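Local coordinates for uncharacterized protein (Methanothermobacter thermautotrophicus, PDB 1IHN) that is of unknown function but folds into a compact alpha/beta domain whose tertiary fold was new when first determined, at residues Ser21-Val24 with Ser30-Pro33; Asp82-Pro87 with Ile92-Glu97; Leu86-Ala91 with Ala107-Thr112. One frame throughout, in Å; residues are numbered along the deposited sequence.

In the fold
All three interactions reach one mixed sheet, whose strand order is 31-33, 23-25, 105-109, 64-68, 84-86. Interaction 1 lies at the 31-33 edge and interaction 2 at the 84-86 edge, their centres 15 Å apart on opposite sides of the chain's centre. Interaction 3 ties helix 88-100 to the central strand 105-109. It touches interaction 1 directly: Ile23 O lies 2.8 Å from Ile109 N, and Asp22 OD2 lies 2.5 Å from His110 ND1, both probable hydrogen bonds. Interactions 2 and 3 have centres 8 Å apart and share Leu86, Pro87 and helix 88-100. With the function unknown, the contacts are described here as parts of the fold.

Interaction 1 (Ser21-Val24 with Ser30-Pro33); sequences SDIV and SVTP
The flat groups that meet between Val24 and Thr32 are their peptide units, joined by two backbone hydrogen bonds. Val24 N gives its hydrogen to Thr32 O (2.8 Å, N-H...O angle 159°), and Thr32 N gives its own to Val24 O (3.1 Å, 162°). On one face of the pair lie the Val24 and Thr32 side chains, where Thr32 OG1 packs against Val24 CB at 3.6 Å; the hydroxyl's hydrogen-bond partner is His26 NE2. Helix 52-58 covers this face, Glu56 touching both side chains and Leu57 touching Val24. On the other face Ile23 meets Val31 diagonally, Ile23 CB standing 3.9 Å from Val31 CG1. The Val31 methyl CG1 is anti to its backbone N (chi1 173°), which swings it across to the neighbouring strand, where Ile23 CG2 and CD1 also come close. These strands form an antiparallel beta hairpin at one edge of the mixed sheet, Val24 and Thr32 being a hydrogen-bonded pair and Ile23 and Pro33 the adjoining non-hydrogen-bonded pair, with CA atoms 4.7 Å apart. Val24 O takes a further CA-H...O contact from Val31 CA at 3.3 Å. Before the strand, Asp22 OD1 accepts from Val111 N, while OD2 bonds to His110 ND1 and forms a salt bridge with Arg34.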
# COMPACT_ATOMS: atom_id res chain seq x y z
N SER A 21 -4.61 5.10 -9.38
CA SER A 21 -4.99 5.80 -8.16
C SER A 21 -4.45 4.96 -7.01
O SER A 21 -4.06 3.81 -7.21
CB SER A 21 -6.52 5.92 -8.08
OG SER A 21 -7.13 4.65 -8.23
N ASP A 22 -4.42 5.53 -5.81
CA ASP A 22 -3.91 4.79 -4.65
C ASP A 22 -4.80 3.59 -4.33
O ASP A 22 -6.02 3.68 -4.39
CB ASP A 22 -3.82 5.70 -3.43
CG ASP A 22 -2.68 6.69 -3.53
OD1 ASP A 22 -2.12 6.85 -4.63
OD2 ASP A 22 -2.35 7.31 -2.50
N ILE A 23 -4.18 2.47 -3.98
CA ILE A 23 -4.95 1.27 -3.67
C ILE A 23 -4.50 0.53 -2.43
O ILE A 23 -3.39 0.72 -1.92
CB ILE A 23 -4.90 0.25 -4.84
CG1 ILE A 23 -3.45 -0.18 -5.10
CG2 ILE A 23 -5.51 0.86 -6.11
CD1 ILE A 23 -3.30 -1.33 -6.09
N VAL A 24 -5.39 -0.33 -1.96
CA VAL A 24 -5.16 -1.18 -0.81
C VAL A 24 -5.22 -2.62 -1.34
O VAL A 24 -6.21 -3.02 -1.96
CB VAL A 24 -6.26 -1.02 0.25
CG1 VAL A 24 -6.06 -2.03 1.38
CG2 VAL A 24 -6.26 0.41 0.80
N SER A 30 -7.59 -9.20 -3.05
CA SER A 30 -8.57 -8.19 -3.42
C SER A 30 -7.94 -6.80 -3.42
O SER A 30 -6.93 -6.55 -2.77
CB SER A 30 -9.75 -8.20 -2.45
OG SER A 30 -10.52 -9.38 -2.58
N VAL A 31 -8.56 -5.89 -4.16
CA VAL A 31 -8.09 -4.52 -4.25
C VAL A 31 -9.25 -3.55 -4.03
O VAL A 31 -10.31 -3.72 -4.62
CB VAL A 31 -7.50 -4.22 -5.64
CG1 VAL A 31 -7.17 -2.74 -5.74
CG2 VAL A 31 -6.27 -5.07 -5.90
N THR A 32 -9.02 -2.56 -3.18
CA THR A 32 -10.02 -1.53 -2.92
C THR A 32 -9.33 -0.18 -2.95
O THR A 32 -8.10 -0.09 -2.78
CB THR A 32 -10.71 -1.72 -1.54
OG1 THR A 32 -9.72 -1.72 -0.51
CG2 THR A 32 -11.49 -3.02 -1.51
N PRO A 33 -10.09 0.89 -3.19
CA PRO A 33 -9.52 2.24 -3.25
C PRO A 33 -8.99 2.65 -1.88
O PRO A 33 -9.59 2.33 -0.85
CB PRO A 33 -10.70 3.11 -3.67
CG PRO A 33 -11.61 2.15 -4.39
CD PRO A 33 -11.52 0.92 -3.52

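Interaction 2 (Asp82-Pro87 with Ile92-Glu97)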
# COMPACT_ATOMS: atom_id res chain seq x y z
N ASP A 82 4.60 -1.95 12.82
CA ASP A 82 5.44 -3.00 12.27
C ASP A 82 5.46 -2.90 10.75
O ASP A 82 6.32 -3.48 10.09
CB ASP A 82 4.91 -4.37 12.70
N ALA A 83 4.51 -2.15 10.20
CA ALA A 83 4.40 -1.96 8.76
C ALA A 83 5.70 -1.50 8.11
O ALA A 83 6.41 -0.64 8.64
CB ALA A 83 3.28 -0.98 8.45
N THR A 84 6.00 -2.07 6.95
CA THR A 84 7.21 -1.74 6.20
C THR A 84 6.95 -0.62 5.20
O THR A 84 6.23 -0.81 4.22
CB THR A 84 7.71 -2.97 5.43
OG1 THR A 84 7.97 -4.03 6.35
CG2 THR A 84 8.97 -2.64 4.65
N VAL A 85 7.53 0.55 5.44
CA VAL A 85 7.36 1.68 4.53
C VAL A 85 8.54 1.76 3.57
O VAL A 85 9.70 1.76 3.99
CB VAL A 85 7.24 3.01 5.30
CG1 VAL A 85 6.99 4.15 4.32
CG2 VAL A 85 6.12 2.92 6.31
N LEU A 86 8.24 1.82 2.28
CA LEU A 86 9.26 1.89 1.25
C LEU A 86 8.76 2.65 0.04
O LEU A 86 7.55 2.77 -0.17
CB LEU A 86 9.64 0.47 0.79
CG LEU A 86 10.30 -0.47 1.80
CD1 LEU A 86 10.30 -1.89 1.28
CD2 LEU A 86 11.73 0.00 2.07
N PRO A 87 9.68 3.22 -0.76
CA PRO A 87 9.23 3.95 -1.95
C PRO A 87 8.40 2.91 -2.71
O PRO A 87 8.76 1.73 -2.71
CB PRO A 87 10.53 4.30 -2.65
CG PRO A 87 11.48 4.49 -1.50
CD PRO A 87 11.14 3.31 -0.61
N ILE A 92 6.61 -2.69 -4.06
CA ILE A 92 5.99 -3.76 -4.83
C ILE A 92 6.91 -4.96 -5.00
O ILE A 92 6.45 -6.09 -5.09
CB ILE A 92 5.53 -3.30 -6.24
CG1 ILE A 92 6.74 -2.86 -7.06
CG2 ILE A 92 4.53 -2.18 -6.12
CD1 ILE A 92 6.45 -2.78 -8.54
N LYS A 93 8.21 -4.70 -5.06
CA LYS A 93 9.17 -5.78 -5.20
C LYS A 93 9.15 -6.60 -3.92
O LYS A 93 9.13 -7.83 -3.96
CB LYS A 93 10.59 -5.23 -5.40
CG LYS A 93 10.83 -4.58 -6.75
CD LYS A 93 12.30 -4.20 -6.90
CE LYS A 93 12.57 -3.46 -8.21
NZ LYS A 93 14.00 -3.06 -8.34
N ARG A 94 9.14 -5.90 -2.79
CA ARG A 94 9.12 -6.53 -1.48
C ARG A 94 7.83 -7.32 -1.29
O ARG A 94 7.84 -8.40 -0.68
CB ARG A 94 9.25 -5.47 -0.38
CG ARG A 94 9.28 -6.01 1.04
CD ARG A 94 10.55 -6.83 1.30
NE ARG A 94 11.74 -5.99 1.28
CZ ARG A 94 12.16 -5.25 2.31
NH1 ARG A 94 11.48 -5.25 3.45
NH2 ARG A 94 13.25 -4.51 2.19
N TYR A 95 6.73 -6.78 -1.79
CA TYR A 95 5.44 -7.44 -1.70
C TYR A 95 5.48 -8.74 -2.49
O TYR A 95 5.06 -9.79 -2.00
CB TYR A 95 4.32 -6.55 -2.26
CG TYR A 95 3.00 -7.27 -2.38
CD1 TYR A 95 2.07 -7.26 -1.34
CD2 TYR A 95 2.69 -8.02 -3.52
CE1 TYR A 95 0.87 -7.98 -1.44
CE2 TYR A 95 1.50 -8.73 -3.63
CZ TYR A 95 0.60 -8.71 -2.59
OH TYR A 95 -0.56 -9.45 -2.70
N ASN A 96 5.97 -8.65 -3.72
CA ASN A 96 6.06 -9.83 -4.57
C ASN A 96 6.92 -10.89 -3.89
O ASN A 96 6.63 -12.08 -3.97
CB ASN A 96 6.64 -9.49 -5.95
CG ASN A 96 5.64 -8.75 -6.85
OD1 ASN A 96 4.42 -8.85 -6.66
ND2 ASN A 96 6.15 -8.04 -7.84
N GLU A 97 7.96 -10.43 -3.20
CA GLU A 97 8.86 -11.33 -2.48
C GLU A 97 8.11 -12.17 -1.46
O GLU A 97 8.12 -13.39 -1.52
CB GLU A 97 9.92 -10.53 -1.73
CG GLU A 97 11.23 -10.36 -2.46
CD GLU A 97 12.22 -9.56 -1.64
OE1 GLU A 97 12.44 -9.91 -0.46
OE2 GLU A 97 12.78 -8.58 -2.17
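Leu86 and Arg94 meet through a single methyl: Leu86 CD1 sits over the centre of one guanidinium face, 3.9 Å above its plane. CD1 is 4.0 Å from Arg94 CZ and equally close to NH2, a packing of carbon against a flat cation rather than a polar bond. Thr84 adds a second methyl, its CG2 approaching Arg94 NH1 obliquely at 3.8 Å. No hydrogen bond crosses between the segments.

In the arginine, CG leaves anti to the backbone N (chi1 -178°), and bends at chi2 (66°) and chi3 (67°) then curl the chain round the Leu86 CD1 methyl, so that the guanidinium comes back over it. The same methyl is therefore touched from two places, since Arg94 CB also comes within 4.1 Å of Leu86 CD1. Both strand side chains cross the arginine at about a right angle, so the contact is made by methyl ends and not by chains lying alongside. The backbones stay well apart, with 8.9 Å between the CA atoms of Leu86 and Arg94, and the long side chain spans the gap. This is a small surface contact.

Thr84 and Leu86 are positioned by backbone hydrogen bonds to strand 64-68 and the residue after it: Thr84 pairs with Ile65 and Ile67, Leu86 with Ile67 and Ser69. Pro87 is at the N-cap of helix 88-100, which carries Arg94 back beside Thr84 and Leu86. Strand 84-86, helix 88-100 and strand 105-109 make a beta-alpha-beta crossover that passes strand 64-68, lying between the two parallel strands. Arg94 and Tyr95 both touch Ile66 of that middle strand, while Tyr95 stacks edge-to-face with Phe4 of strand 4-8 and its OH bonds to Tyr14 OH.

Interaction 3 (Leu86-Ala91 with Ala107-Thr112); sequences LPTCEA and AIIHVT
Backbones approach closest at Thr88 and Ile109, whose CA atoms lie 6.4 Å apart where the first turn of helix 88-100 passes the end of strand 105-109. The contact belongs to a beta-alpha-beta crossover: the helix follows edge strand 84-86 and leads back to strand 105-109, here packing against the strand it precedes.

Thr88 points into the contact with both branches. Its CG2, anti to the backbone N, meets the CG2 methyl of Ile109 at 3.3 Å, tighter than usual van der Waals contact. Its hydroxyl OG1 is modelled as a donor to His110 O at 2.6 Å, but both atoms also lie too close to others in the model, which leaves this bond doubtful. The Thr88 and Ile109 side chains cross at a slant, and the CG1 branch of Ile109 turns its CD1 towards the helix. There CD1 comes to 4.4 Å from Ala91 CB, one turn on from Thr88, carried by successive torsions of -56° and -68°. Val12 of strand 11-14 touches both Thr88 and Ile109, and Phe4 of strand 4-8 packs on Ile109, so strands 4-8 and 11-14 of the three-stranded antiparallel sheet pack against this buried contact.

At the helix start, Pro87 O accepts from two backbone amides, Glu90 N (2.8 Å) and Ala91 N (2.7 Å), an i+3 and an i+4 bond to one carbonyl in the first turn. The next residue after Thr88, Cys89, is disulfide-bonded to Cys7, a covalent tie between the helix and strand 4-8.

Beyond Ile109 the chain leaves the strand. At His110, whose ND1 is held by Asp22 OD2, Thr112 N lies over the centre of the imidazole, 4.0 Å above the ring plane.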
# COMPACT_ATOMS: atom_id res chain seq x y z
N LEU A 86 8.24 1.82 2.28
CA LEU A 86 9.26 1.89 1.25
C LEU A 86 8.76 2.65 0.04
O LEU A 86 7.55 2.77 -0.17
CB LEU A 86 9.64 0.47 0.79
CG LEU A 86 10.30 -0.47 1.80
CD1 LEU A 86 10.30 -1.89 1.28
CD2 LEU A 86 11.73 0.00 2.07
N PRO A 87 9.68 3.22 -0.76
CA PRO A 87 9.23 3.95 -1.95
C PRO A 87 8.40 2.91 -2.71
O PRO A 87 8.76 1.73 -2.71
CB PRO A 87 10.53 4.30 -2.65
CG PRO A 87 11.48 4.49 -1.50
CD PRO A 87 11.14 3.31 -0.61
N THR A 88 7.32 3.34 -3.33
CA THR A 88 6.43 2.43 -4.04
C THR A 88 7.06 1.38 -4.95
O THR A 88 6.78 0.19 -4.81
CB THR A 88 5.36 3.21 -4.83
OG1 THR A 88 4.63 4.04 -3.91
CG2 THR A 88 4.39 2.27 -5.51
N CYS A 89 7.92 1.79 -5.87
CA CYS A 89 8.52 0.81 -6.76
C CYS A 89 9.41 -0.20 -6.03
O CYS A 89 9.69 -1.28 -6.54
CB CYS A 89 9.27 1.51 -7.90
SG CYS A 89 8.16 2.38 -9.06
N GLU A 90 9.84 0.15 -4.82
CA GLU A 90 10.64 -0.77 -4.00
C GLU A 90 9.67 -1.59 -3.16
O GLU A 90 9.94 -2.73 -2.79
CB GLU A 90 11.59 -0.00 -3.08
CG GLU A 90 12.90 0.42 -3.73
CD GLU A 90 13.74 1.32 -2.84
OE1 GLU A 90 14.00 0.94 -1.67
OE2 GLU A 90 14.15 2.40 -3.31
N ALA A 91 8.53 -1.00 -2.85
CA ALA A 91 7.51 -1.66 -2.05
C ALA A 91 6.88 -2.84 -2.77
O ALA A 91 6.63 -3.88 -2.15
CB ALA A 91 6.43 -0.65 -1.64
N ALA A 107 -1.02 -4.59 1.49
CA ALA A 107 -0.31 -3.35 1.21
C ALA A 107 -1.22 -2.17 0.89
O ALA A 107 -2.38 -2.34 0.53
CB ALA A 107 0.67 -3.56 0.05
N ILE A 108 -0.66 -0.98 1.08
CA ILE A 108 -1.34 0.26 0.76
C ILE A 108 -0.30 0.95 -0.10
O ILE A 108 0.81 1.22 0.35
CB ILE A 108 -1.63 1.12 2.02
CG1 ILE A 108 -2.57 0.36 2.96
CG2 ILE A 108 -2.24 2.44 1.59
CD1 ILE A 108 -3.02 1.16 4.18
N ILE A 109 -0.66 1.20 -1.35
CA ILE A 109 0.25 1.81 -2.31
C ILE A 109 -0.15 3.21 -2.73
O ILE A 109 -1.31 3.47 -3.07
CB ILE A 109 0.33 0.95 -3.59
CG1 ILE A 109 0.74 -0.49 -3.24
CG2 ILE A 109 1.28 1.60 -4.59
CD1 ILE A 109 2.16 -0.64 -2.74
N HIS A 110 0.83 4.12 -2.71
CA HIS A 110 0.63 5.50 -3.12
C HIS A 110 1.32 5.58 -4.48
O HIS A 110 2.53 5.34 -4.58
CB HIS A 110 1.29 6.45 -2.11
CG HIS A 110 1.13 7.90 -2.44
ND1 HIS A 110 -0.09 8.47 -2.71
CD2 HIS A 110 2.04 8.90 -2.49
CE1 HIS A 110 0.07 9.77 -2.91
NE2 HIS A 110 1.35 10.06 -2.78
N VAL A 111 0.57 5.90 -5.53
CA VAL A 111 1.14 5.96 -6.88
C VAL A 111 1.84 7.24 -7.31
O VAL A 111 2.51 7.25 -8.34
CB VAL A 111 0.07 5.62 -7.94
CG1 VAL A 111 -0.33 4.16 -7.83
CG2 VAL A 111 -1.15 6.52 -7.77
N THR A 112 1.70 8.32 -6.55
CA THR A 112 2.35 9.58 -6.89
C THR A 112 3.34 9.97 -5.80
O THR A 112 3.69 9.16 -4.95
CB THR A 112 1.33 10.72 -7.06
OG1 THR A 112 0.58 10.89 -5.85
CG2 THR A 112 0.36 10.41 -8.20